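Local coordinates for protein hyaluronidase (Thermobaculum terrenum, PDB 5DIY) that probably removes O-linked N-acetylglucosamine from proteins, acting as a hexosaminidase of glycoside hydrolase family 84, at residues R147-L152 against P159-C164; K380-Y385 against R435-V440; E424-A429 against V440-L445. All blocks are in the same frame, centred on the assembly; numbering follows the deposited sequence.

Interaction 1. Residues R147-L152 against P159-C164; sequences RVLQRL and PQIIMC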
loop_
_atom_site.group_PDB
_atom_site.type_symbol
_atom_site.label_atom_id
_atom_site.label_comp_id
_atom_site.label_asym_id
_atom_site.label_seq_id
_atom_site.Cartn_x
_atom_site.Cartn_y
_atom_site.Cartn_z
ATOM N N ARG C 147 12.285 31.207 3.722
ATOM C CA ARG C 147 12.294 31.937 5.002
ATOM C C ARG C 147 12.405 31.020 6.223
ATOM O O ARG C 147 13.068 31.378 7.201
ATOM C CB ARG C 147 11.079 32.870 5.133
ATOM C CG ARG C 147 11.253 34.178 4.373
ATOM C CD ARG C 147 10.133 35.166 4.649
ATOM N NE ARG C 147 8.890 34.767 3.989
ATOM C CZ ARG C 147 7.753 34.392 4.586
ATOM N NH1 ARG C 147 7.621 34.369 5.909
ATOM N NH2 ARG C 147 6.708 34.051 3.830
ATOM N N VAL C 148 11.782 29.843 6.169
ATOM C CA VAL C 148 11.918 28.875 7.270
ATOM C C VAL C 148 13.368 28.376 7.345
ATOM O O VAL C 148 13.929 28.297 8.437
ATOM C CB VAL C 148 10.912 27.692 7.177
ATOM C CG1 VAL C 148 11.180 26.654 8.266
ATOM C CG2 VAL C 148 9.470 28.193 7.284
ATOM N N LEU C 149 13.969 28.070 6.192
ATOM C CA LEU C 149 15.359 27.604 6.133
ATOM C C LEU C 149 16.325 28.648 6.677
ATOM O O LEU C 149 17.154 28.343 7.539
ATOM C CB LEU C 149 15.767 27.241 4.695
ATOM C CG LEU C 149 17.156 26.602 4.522
ATOM C CD1 LEU C 149 17.275 25.302 5.311
ATOM C CD2 LEU C 149 17.471 26.361 3.054
ATOM N N GLN C 150 16.207 29.871 6.164
ATOM C CA GLN C 150 17.045 30.989 6.608
ATOM C C GLN C 150 16.972 31.196 8.128
ATOM O O GLN C 150 18.002 31.430 8.763
ATOM C CB GLN C 150 16.697 32.269 5.835
ATOM C CG GLN C 150 17.194 32.227 4.397
ATOM C CD GLN C 150 16.699 33.365 3.519
ATOM O OE1 GLN C 150 15.786 34.115 3.885
ATOM N NE2 GLN C 150 17.292 33.488 2.334
ATOM N N ARG C 151 15.778 31.064 8.708
ATOM C CA ARG C 151 15.618 31.098 10.168
ATOM C C ARG C 151 16.372 29.956 10.861
ATOM O O ARG C 151 17.086 30.188 11.837
ATOM C CB ARG C 151 14.134 31.066 10.564
ATOM C CG ARG C 151 13.855 30.967 12.065
ATOM C CD ARG C 151 14.407 32.159 12.847
ATOM N NE ARG C 151 13.695 33.383 12.486
ATOM C CZ ARG C 151 12.481 33.718 12.919
ATOM N NH1 ARG C 151 11.807 32.938 13.766
ATOM N NH2 ARG C 151 11.930 34.851 12.497
ATOM N N LEU C 152 16.208 28.731 10.361
ATOM C CA LEU C 152 16.862 27.559 10.962
ATOM C C LEU C 152 18.392 27.600 10.871
ATOM O O LEU C 152 19.071 27.111 11.778
ATOM C CB LEU C 152 16.337 26.254 10.346
ATOM C CG LEU C 152 14.891 25.869 10.674
ATOM C CD1 LEU C 152 14.500 24.635 9.871
ATOM C CD2 LEU C 152 14.694 25.635 12.166
ATOM N N PRO C 159 20.837 22.655 9.321
ATOM C CA PRO C 159 19.443 22.244 9.215
ATOM C C PRO C 159 19.162 21.706 7.820
ATOM O O PRO C 159 19.865 22.056 6.863
ATOM C CB PRO C 159 18.677 23.542 9.464
ATOM C CG PRO C 159 19.597 24.603 8.974
ATOM C CD PRO C 159 20.977 24.123 9.313
ATOM N N GLN C 160 18.164 20.837 7.725
ATOM C CA GLN C 160 17.748 20.251 6.457
ATOM C C GLN C 160 16.242 20.240 6.402
ATOM O O GLN C 160 15.589 19.822 7.362
ATOM C CB GLN C 160 18.272 18.824 6.325
ATOM C CG GLN C 160 19.745 18.757 5.975
ATOM C CD GLN C 160 20.294 17.349 6.004
ATOM O OE1 GLN C 160 19.817 16.498 6.755
ATOM N NE2 GLN C 160 21.316 17.098 5.192
ATOM N N ILE C 161 15.702 20.706 5.284
ATOM C CA ILE C 161 14.280 20.660 5.037
ATOM C C ILE C 161 14.027 19.719 3.864
ATOM O O ILE C 161 14.704 19.781 2.836
ATOM C CB ILE C 161 13.681 22.058 4.749
ATOM C CG1 ILE C 161 13.808 22.954 5.988
ATOM C CG2 ILE C 161 12.203 21.944 4.340
ATOM C CD1 ILE C 161 13.539 24.423 5.722
ATOM N N ILE C 162 13.044 18.847 4.045
ATOM C CA ILE C 162 12.474 18.073 2.951
ATOM C C ILE C 162 11.023 18.542 2.824
ATOM O O ILE C 162 10.311 18.662 3.820
ATOM C CB ILE C 162 12.621 16.537 3.146
ATOM C CG1 ILE C 162 12.076 15.787 1.922
ATOM C CG2 ILE C 162 11.943 16.041 4.419
ATOM C CD1 ILE C 162 12.587 14.369 1.797
ATOM N N MET C 163 10.610 18.872 1.608
ATOM C CA MET C 163 9.257 19.351 1.379
ATOM C C MET C 163 8.530 18.394 0.454
ATOM O O MET C 163 9.155 17.730 -0.375
ATOM C CB MET C 163 9.257 20.791 0.830
ATOM C CG MET C 163 9.670 20.971 -0.631
ATOM S SD MET C 163 8.345 20.753 -1.849
ATOM C CE MET C 163 7.317 22.186 -1.521
ATOM N N CYS C 164 7.210 18.321 0.615
ATOM C CA CYS C 164 6.351 17.596 -0.314
ATOM C C CYS C 164 5.553 18.628 -1.096
ATOM O O CYS C 164 4.838 19.432 -0.497
ATOM C CB CYS C 164 5.407 16.628 0.399
ATOM S SG CYS C 164 4.512 15.549 -0.759
#
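The pyrrolidine ring of Pro159, puckered rather than truly flat, is set against the last residue of the helical segment: its CB lies 3.7 Å from Leu152 CB, and its CG comes equally close to the carbonyl carbon of Leu152. Next along the strand, Ile161 reaches the helix through a single atom. Its CG1 stands anti to the carbonyl carbon (chi1 -65°), and the extended chain beyond it carries CD1 to 3.7 Å from both CA and CB of Leu149. Val148 CG1 flanks the same methyl at 4.1 Å, and Leu152 CD1 at 4.3 Å. CD1 of Ile161 thus fits among three helical residues.

Helix 137-153 and strand 160-164 run nearly antiparallel, at 161° with axes 9.3 Å apart, as expected where a TIM-barrel helix leads into the next strand of the parallel barrel. Helix 93-108 packs on the flank of Val148 and Leu152. At the far end of the strand, Cys164 touches the N-acetylglucosamine, well away from this packing. Every side-chain pair across the segments is apolar, so the contact rests on close-fitting methyl and methylene groups and has no directional bond to fix its register.

Interaction 2. Residues K380-Y385 against R435-V440; sequences KLWTDY and RVCGDV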
loop_
_atom_site.group_PDB
_atom_site.type_symbol
_atom_site.label_atom_id
_atom_site.label_comp_id
_atom_site.label_asym_id
_atom_site.label_seq_id
_atom_site.Cartn_x
_atom_site.Cartn_y
_atom_site.Cartn_z
ATOM N N LYS C 380 -10.274 -18.825 3.828
ATOM C CA LYS C 380 -10.935 -20.098 4.157
ATOM C C LYS C 380 -12.374 -20.142 3.651
ATOM O O LYS C 380 -12.796 -21.148 3.093
ATOM C CB LYS C 380 -10.900 -20.406 5.669
ATOM C CG LYS C 380 -11.813 -21.567 6.061
ATOM C CD LYS C 380 -11.334 -22.353 7.264
ATOM C CE LYS C 380 -12.206 -23.592 7.470
ATOM N NZ LYS C 380 -13.639 -23.242 7.699
ATOM N N LEU C 381 -13.127 -19.067 3.859
ATOM C CA LEU C 381 -14.500 -18.997 3.349
ATOM C C LEU C 381 -14.568 -19.252 1.832
ATOM O O LEU C 381 -15.354 -20.086 1.383
ATOM C CB LEU C 381 -15.162 -17.658 3.714
ATOM C CG LEU C 381 -16.037 -17.562 4.984
ATOM C CD1 LEU C 381 -15.671 -18.561 6.080
ATOM C CD2 LEU C 381 -16.047 -16.142 5.533
ATOM N N TRP C 382 -13.732 -18.564 1.051
ATOM C CA TRP C 382 -13.718 -18.778 -0.410
ATOM C C TRP C 382 -13.394 -20.236 -0.744
ATOM O O TRP C 382 -13.954 -20.797 -1.679
ATOM C CB TRP C 382 -12.718 -17.848 -1.118
ATOM C CG TRP C 382 -13.153 -16.408 -1.278
ATOM C CD1 TRP C 382 -12.492 -15.306 -0.826
ATOM C CD2 TRP C 382 -14.315 -15.922 -1.964
ATOM N NE1 TRP C 382 -13.174 -14.163 -1.169
ATOM C CE2 TRP C 382 -14.295 -14.512 -1.872
ATOM C CE3 TRP C 382 -15.378 -16.540 -2.636
ATOM C CZ2 TRP C 382 -15.298 -13.709 -2.429
ATOM C CZ3 TRP C 382 -16.374 -15.741 -3.189
ATOM C CH2 TRP C 382 -16.326 -14.339 -3.081
ATOM N N THR C 383 -12.502 -20.838 0.044
ATOM C CA THR C 383 -12.143 -22.255 -0.077
ATOM C C THR C 383 -13.325 -23.186 0.227
ATOM O O THR C 383 -13.550 -24.156 -0.508
ATOM C CB THR C 383 -10.954 -22.603 0.846
ATOM O OG1 THR C 383 -9.925 -21.611 0.695
ATOM C CG2 THR C 383 -10.390 -23.989 0.534
ATOM N N ASP C 384 -14.075 -22.886 1.289
ATOM C CA ASP C 384 -15.307 -23.623 1.617
ATOM C C ASP C 384 -16.291 -23.594 0.449
ATOM O O ASP C 384 -16.945 -24.595 0.152
ATOM C CB ASP C 384 -16.019 -23.041 2.858
ATOM C CG ASP C 384 -15.257 -23.262 4.161
ATOM O OD1 ASP C 384 -14.464 -24.211 4.276
ATOM O OD2 ASP C 384 -15.472 -22.465 5.093
ATOM N N TYR C 385 -16.380 -22.448 -0.225
ATOM C CA TYR C 385 -17.350 -22.280 -1.312
ATOM C C TYR C 385 -16.917 -23.047 -2.567
ATOM O O TYR C 385 -17.755 -23.650 -3.246
ATOM C CB TYR C 385 -17.594 -20.801 -1.627
ATOM C CG TYR C 385 -17.917 -19.912 -0.437
ATOM C CD1 TYR C 385 -18.357 -20.436 0.796
ATOM C CD2 TYR C 385 -17.806 -18.527 -0.548
ATOM C CE1 TYR C 385 -18.645 -19.605 1.870
ATOM C CE2 TYR C 385 -18.101 -17.692 0.518
ATOM C CZ TYR C 385 -18.515 -18.235 1.727
ATOM O OH TYR C 385 -18.805 -17.397 2.784
ATOM N N ARG C 435 -10.098 -8.043 -0.008
ATOM C CA ARG C 435 -10.016 -8.341 -1.434
ATOM C C ARG C 435 -9.183 -9.607 -1.689
ATOM O O ARG C 435 -8.556 -9.747 -2.747
ATOM C CB ARG C 435 -9.431 -7.128 -2.180
ATOM C CG ARG C 435 -9.586 -7.193 -3.698
ATOM C CD ARG C 435 -10.304 -6.006 -4.311
ATOM N NE ARG C 435 -9.403 -4.943 -4.743
ATOM C CZ ARG C 435 -9.300 -4.418 -5.972
ATOM N NH1 ARG C 435 -10.029 -4.836 -7.004
ATOM N NH2 ARG C 435 -8.436 -3.431 -6.165
ATOM N N VAL C 436 -9.175 -10.534 -0.728
ATOM C CA VAL C 436 -8.513 -11.828 -0.926
ATOM C C VAL C 436 -9.209 -12.591 -2.062
ATOM O O VAL C 436 -10.434 -12.595 -2.150
ATOM C CB VAL C 436 -8.447 -12.662 0.380
ATOM C CG1 VAL C 436 -9.815 -13.175 0.808
ATOM C CG2 VAL C 436 -7.459 -13.812 0.238
ATOM N N CYS C 437 -8.400 -13.174 -2.945
ATOM C CA CYS C 437 -8.844 -13.851 -4.176
ATOM C C CYS C 437 -9.478 -12.924 -5.226
ATOM O O CYS C 437 -10.065 -13.406 -6.203
ATOM C CB CYS C 437 -9.783 -15.030 -3.868
ATOM S SG CYS C 437 -9.196 -16.164 -2.590
ATOM N N GLY C 438 -9.320 -11.608 -5.063
ATOM C CA GLY C 438 -10.036 -10.632 -5.882
ATOM C C GLY C 438 -11.506 -10.981 -6.012
ATOM O O GLY C 438 -12.139 -11.435 -5.046
ATOM N N ASP C 439 -12.036 -10.795 -7.219
ATOM C CA ASP C 439 -13.339 -11.328 -7.594
ATOM C C ASP C 439 -13.216 -12.590 -8.461
ATOM O O ASP C 439 -14.164 -12.988 -9.124
ATOM C CB ASP C 439 -14.134 -10.239 -8.305
ATOM C CG ASP C 439 -14.527 -9.118 -7.362
ATOM O OD1 ASP C 439 -15.441 -9.317 -6.534
ATOM O OD2 ASP C 439 -13.908 -8.048 -7.429
ATOM N N VAL C 440 -12.059 -13.246 -8.419
ATOM C CA VAL C 440 -11.798 -14.379 -9.306
ATOM C C VAL C 440 -12.603 -15.600 -8.845
ATOM O O VAL C 440 -13.268 -16.242 -9.651
ATOM C CB VAL C 440 -10.295 -14.731 -9.379
ATOM C CG1 VAL C 440 -10.064 -15.878 -10.357
ATOM C CG2 VAL C 440 -9.474 -13.510 -9.788
HETATM O O HOH W 1 -12.739 -11.237 -1.262
#
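Val436 O accepts a hydrogen bond of 2.8 Å from a water that in turn accepts one from Trp382 NE1 at 3.0 Å, so the water joins the indole to the backbone carbonyl across the contact. That carbonyl belongs to a type II beta turn from Arg435 to Gly438, closed by the bond from Gly438 N to Arg435 O at 3.1 Å. The turn lies in the connection between helices 412-428 and 440-451, and Trp382 projects towards it from helix 373-398.

The water sits in the plane of the indole, at its edge, as the direction of the ring N-H requires. Val436 CG1 lies at the edge too, 3.8 Å from Trp382 CD1; a chi1 of 70° sets this methyl between the backbone N and the carbonyl carbon. Cys437 instead places its CB over one face of the ring. Its backbone has positive phi (66°), the conformation of the third residue of a type II turn.

Around this contact, Phe432 meets the Trp382 ring edge to face, and Val441, Arg442 and Leu445 of helix 440-451 also pack on the indole. The tryptophan is therefore buried between the 435-438 turn and helix 440-451, with Phe432 at its ring and its polar N-H satisfied by the water. The sulfur completes the contact obliquely: Cys437 SG is 3.8 Å from Trp382 CD1 and 4.5 Å from the centroid of the five-membered ring, 46° off the ring normal.

Interaction 3. Residues E424-A429 against V440-L445; sequences EVLKDA and VVRNFL
Segments 424-429 and 440-445 run in opposite directions and come nearest at Leu426 and Arg442, whose CA atoms are 6.9 Å apart. They form the inner ends of an alpha-alpha hairpin: the first belongs to the C-terminal end of helix 412-428, the second opens helix 440-451, and a connection with neither helix nor strand joins them.

Leu426 and Arg442 divide the work into an apolar and a polar half. The end of Leu426 forks over the second helix. Its CD2 rests 3.7 Å from Leu445 CB and 3.6 Å from Arg442 O, while its CD1 comes to 3.7 Å from the carbonyl carbon of Leu445. The two leucine side chains pass at a slant rather than in line.

Arg442 leaves its helix extended and then bends at chi3 (-64°), which turns the guanidinium back to the end of the other segment. There NH2 donates a nearly straight bond to Ala429 O, 3.0 Å long with an N-H...O angle of 163°. The oxygen lies near the guanidinium plane, yet the donor stands well above the plane of the carbonyl, 62° out of it. At the other terminal nitrogen, NH1 gives a bond of 2.7 Å to a water, which in turn donates a hydrogen bond of 2.8 Å to Leu426 O. Asp439, just ahead of the second helix, holds NE in a salt bridge.

One arginine thus serves two backbone carbonyls near the end of a helix, one directly and one through water. Its positive charge is probably favourable beside that C-terminal end, and with Asp439 OD1 at NE each of the three guanidinium nitrogens has a partner, which should limit rotation of the group, next to an apolar leucine pair.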
loop_
_atom_site.group_PDB
_atom_site.type_symbol
_atom_site.label_atom_id
_atom_site.label_comp_id
_atom_site.label_asym_id
_atom_site.label_seq_id
_atom_site.Cartn_x
_atom_site.Cartn_y
_atom_site.Cartn_z
ATOM N N GLU C 424 -26.750 -18.489 -1.811
ATOM C CA GLU C 424 -26.681 -17.917 -0.464
ATOM C C GLU C 424 -25.313 -17.279 -0.165
ATOM O O GLU C 424 -25.248 -16.103 0.204
ATOM C CB GLU C 424 -27.010 -18.994 0.582
ATOM C CG GLU C 424 -27.355 -18.468 1.968
ATOM C CD GLU C 424 -27.504 -19.580 3.003
ATOM O OE1 GLU C 424 -27.657 -20.762 2.615
ATOM O OE2 GLU C 424 -27.455 -19.274 4.214
ATOM N N VAL C 425 -24.231 -18.040 -0.325
ATOM C CA VAL C 425 -22.886 -17.525 0.014
ATOM C C VAL C 425 -22.357 -16.440 -0.945
ATOM O O VAL C 425 -21.626 -15.555 -0.506
ATOM C CB VAL C 425 -21.831 -18.640 0.205
ATOM C CG1 VAL C 425 -22.269 -19.590 1.316
ATOM C CG2 VAL C 425 -21.550 -19.392 -1.093
ATOM N N LEU C 426 -22.727 -16.500 -2.226
ATOM C CA LEU C 426 -22.392 -15.416 -3.170
ATOM C C LEU C 426 -23.034 -14.083 -2.769
ATOM O O LEU C 426 -22.434 -13.027 -2.960
ATOM C CB LEU C 426 -22.778 -15.780 -4.607
ATOM C CG LEU C 426 -21.785 -16.711 -5.325
ATOM C CD1 LEU C 426 -22.391 -17.276 -6.589
ATOM C CD2 LEU C 426 -20.472 -15.989 -5.636
ATOM N N LYS C 427 -24.238 -14.140 -2.196
ATOM C CA LYS C 427 -24.872 -12.952 -1.620
ATOM C C LYS C 427 -24.127 -12.458 -0.382
ATOM O O LYS C 427 -23.835 -11.267 -0.290
ATOM C CB LYS C 427 -26.348 -13.204 -1.312
ATOM C CG LYS C 427 -27.193 -13.256 -2.570
ATOM C CD LYS C 427 -28.616 -13.712 -2.298
ATOM C CE LYS C 427 -29.448 -13.559 -3.555
ATOM N NZ LYS C 427 -30.798 -14.153 -3.440
ATOM N N ASP C 428 -23.806 -13.370 0.540
ATOM C CA ASP C 428 -23.025 -13.037 1.751
ATOM C C ASP C 428 -21.659 -12.448 1.410
ATOM O O ASP C 428 -21.174 -11.567 2.120
ATOM C CB ASP C 428 -22.756 -14.285 2.627
ATOM C CG ASP C 428 -24.000 -14.837 3.312
ATOM O OD1 ASP C 428 -25.017 -14.114 3.464
ATOM O OD2 ASP C 428 -23.938 -16.023 3.714
ATOM N N ALA C 429 -21.036 -12.967 0.345
ATOM C CA ALA C 429 -19.706 -12.523 -0.087
ATOM C C ALA C 429 -19.657 -11.058 -0.556
ATOM O O ALA C 429 -18.592 -10.452 -0.553
ATOM C CB ALA C 429 -19.153 -13.452 -1.162
ATOM N N VAL C 440 -12.059 -13.246 -8.419
ATOM C CA VAL C 440 -11.798 -14.379 -9.306
ATOM C C VAL C 440 -12.603 -15.600 -8.845
ATOM O O VAL C 440 -13.268 -16.242 -9.651
ATOM C CB VAL C 440 -10.295 -14.731 -9.379
ATOM C CG1 VAL C 440 -10.064 -15.878 -10.357
ATOM C CG2 VAL C 440 -9.474 -13.510 -9.788
ATOM N N VAL C 441 -12.555 -15.905 -7.553
ATOM C CA VAL C 441 -13.332 -17.025 -7.015
ATOM C C VAL C 441 -14.819 -16.687 -7.107
ATOM O O VAL C 441 -15.614 -17.516 -7.540
ATOM C CB VAL C 441 -12.911 -17.398 -5.580
ATOM C CG1 VAL C 441 -13.792 -18.515 -5.026
ATOM C CG2 VAL C 441 -11.459 -17.842 -5.559
ATOM N N ARG C 442 -15.181 -15.456 -6.742
ATOM C CA ARG C 442 -16.558 -14.970 -6.899
ATOM C C ARG C 442 -17.113 -15.247 -8.291
ATOM O O ARG C 442 -18.160 -15.900 -8.426
ATOM C CB ARG C 442 -16.641 -13.470 -6.612
ATOM C CG ARG C 442 -18.054 -12.910 -6.547
ATOM C CD ARG C 442 -18.044 -11.389 -6.588
ATOM N NE ARG C 442 -17.382 -10.846 -5.407
ATOM C CZ ARG C 442 -17.940 -10.703 -4.207
ATOM N NH1 ARG C 442 -19.204 -11.043 -3.993
ATOM N NH2 ARG C 442 -17.221 -10.202 -3.205
ATOM N N ASN C 443 -16.403 -14.770 -9.318
ATOM C CA ASN C 443 -16.876 -14.893 -10.706
ATOM C C ASN C 443 -16.965 -16.355 -11.149
ATOM O O ASN C 443 -17.868 -16.717 -11.890
ATOM C CB ASN C 443 -16.003 -14.089 -11.690
ATOM C CG ASN C 443 -16.026 -12.579 -11.435
ATOM O OD1 ASN C 443 -16.953 -12.032 -10.836
ATOM N ND2 ASN C 443 -14.989 -11.898 -11.903
ATOM N N PHE C 444 -16.040 -17.191 -10.677
ATOM C CA PHE C 444 -16.101 -18.623 -10.950
ATOM C C PHE C 444 -17.359 -19.238 -10.341
ATOM O O PHE C 444 -18.081 -19.955 -11.020
ATOM C CB PHE C 444 -14.849 -19.349 -10.439
ATOM C CG PHE C 444 -14.879 -20.843 -10.663
ATOM C CD1 PHE C 444 -14.814 -21.363 -11.955
ATOM C CD2 PHE C 444 -14.965 -21.727 -9.582
ATOM C CE1 PHE C 444 -14.841 -22.740 -12.172
ATOM C CE2 PHE C 444 -14.999 -23.102 -9.788
ATOM C CZ PHE C 444 -14.937 -23.611 -11.086
ATOM N N LEU C 445 -17.621 -18.931 -9.075
ATOM C CA LEU C 445 -18.809 -19.437 -8.377
ATOM C C LEU C 445 -20.122 -18.968 -9.011
ATOM O O LEU C 445 -21.072 -19.756 -9.146
ATOM C CB LEU C 445 -18.748 -19.078 -6.880
ATOM C CG LEU C 445 -17.618 -19.776 -6.111
ATOM C CD1 LEU C 445 -17.458 -19.215 -4.704
ATOM C CD2 LEU C 445 -17.818 -21.283 -6.072
HETATM O O HOH W 2 -21.397 -11.968 -5.283
#

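Overall arrangement
Interaction 1 belongs to the TIM barrel, where helix 137-153 leads into strand 160-164; interactions 2 and 3 lie in the helical region that follows in the chain, on the opposite side of the chain's centre. Centre to centre, interaction 1 is about 49 Å from interaction 2 and about 54 Å from interaction 3. The latter two are only about 8 Å apart, share Val440, and alternate along the chain: 380-385, 424-429, 435-440, 440-445. Trp382 bridges them, its CH2 lying 3.5 Å from Ala429 CB. Helix 373-398 and the hairpin of 412-428 with 440-451 thus pack as one unit, whereas the barrel contact is separate and comes earlier in the chain.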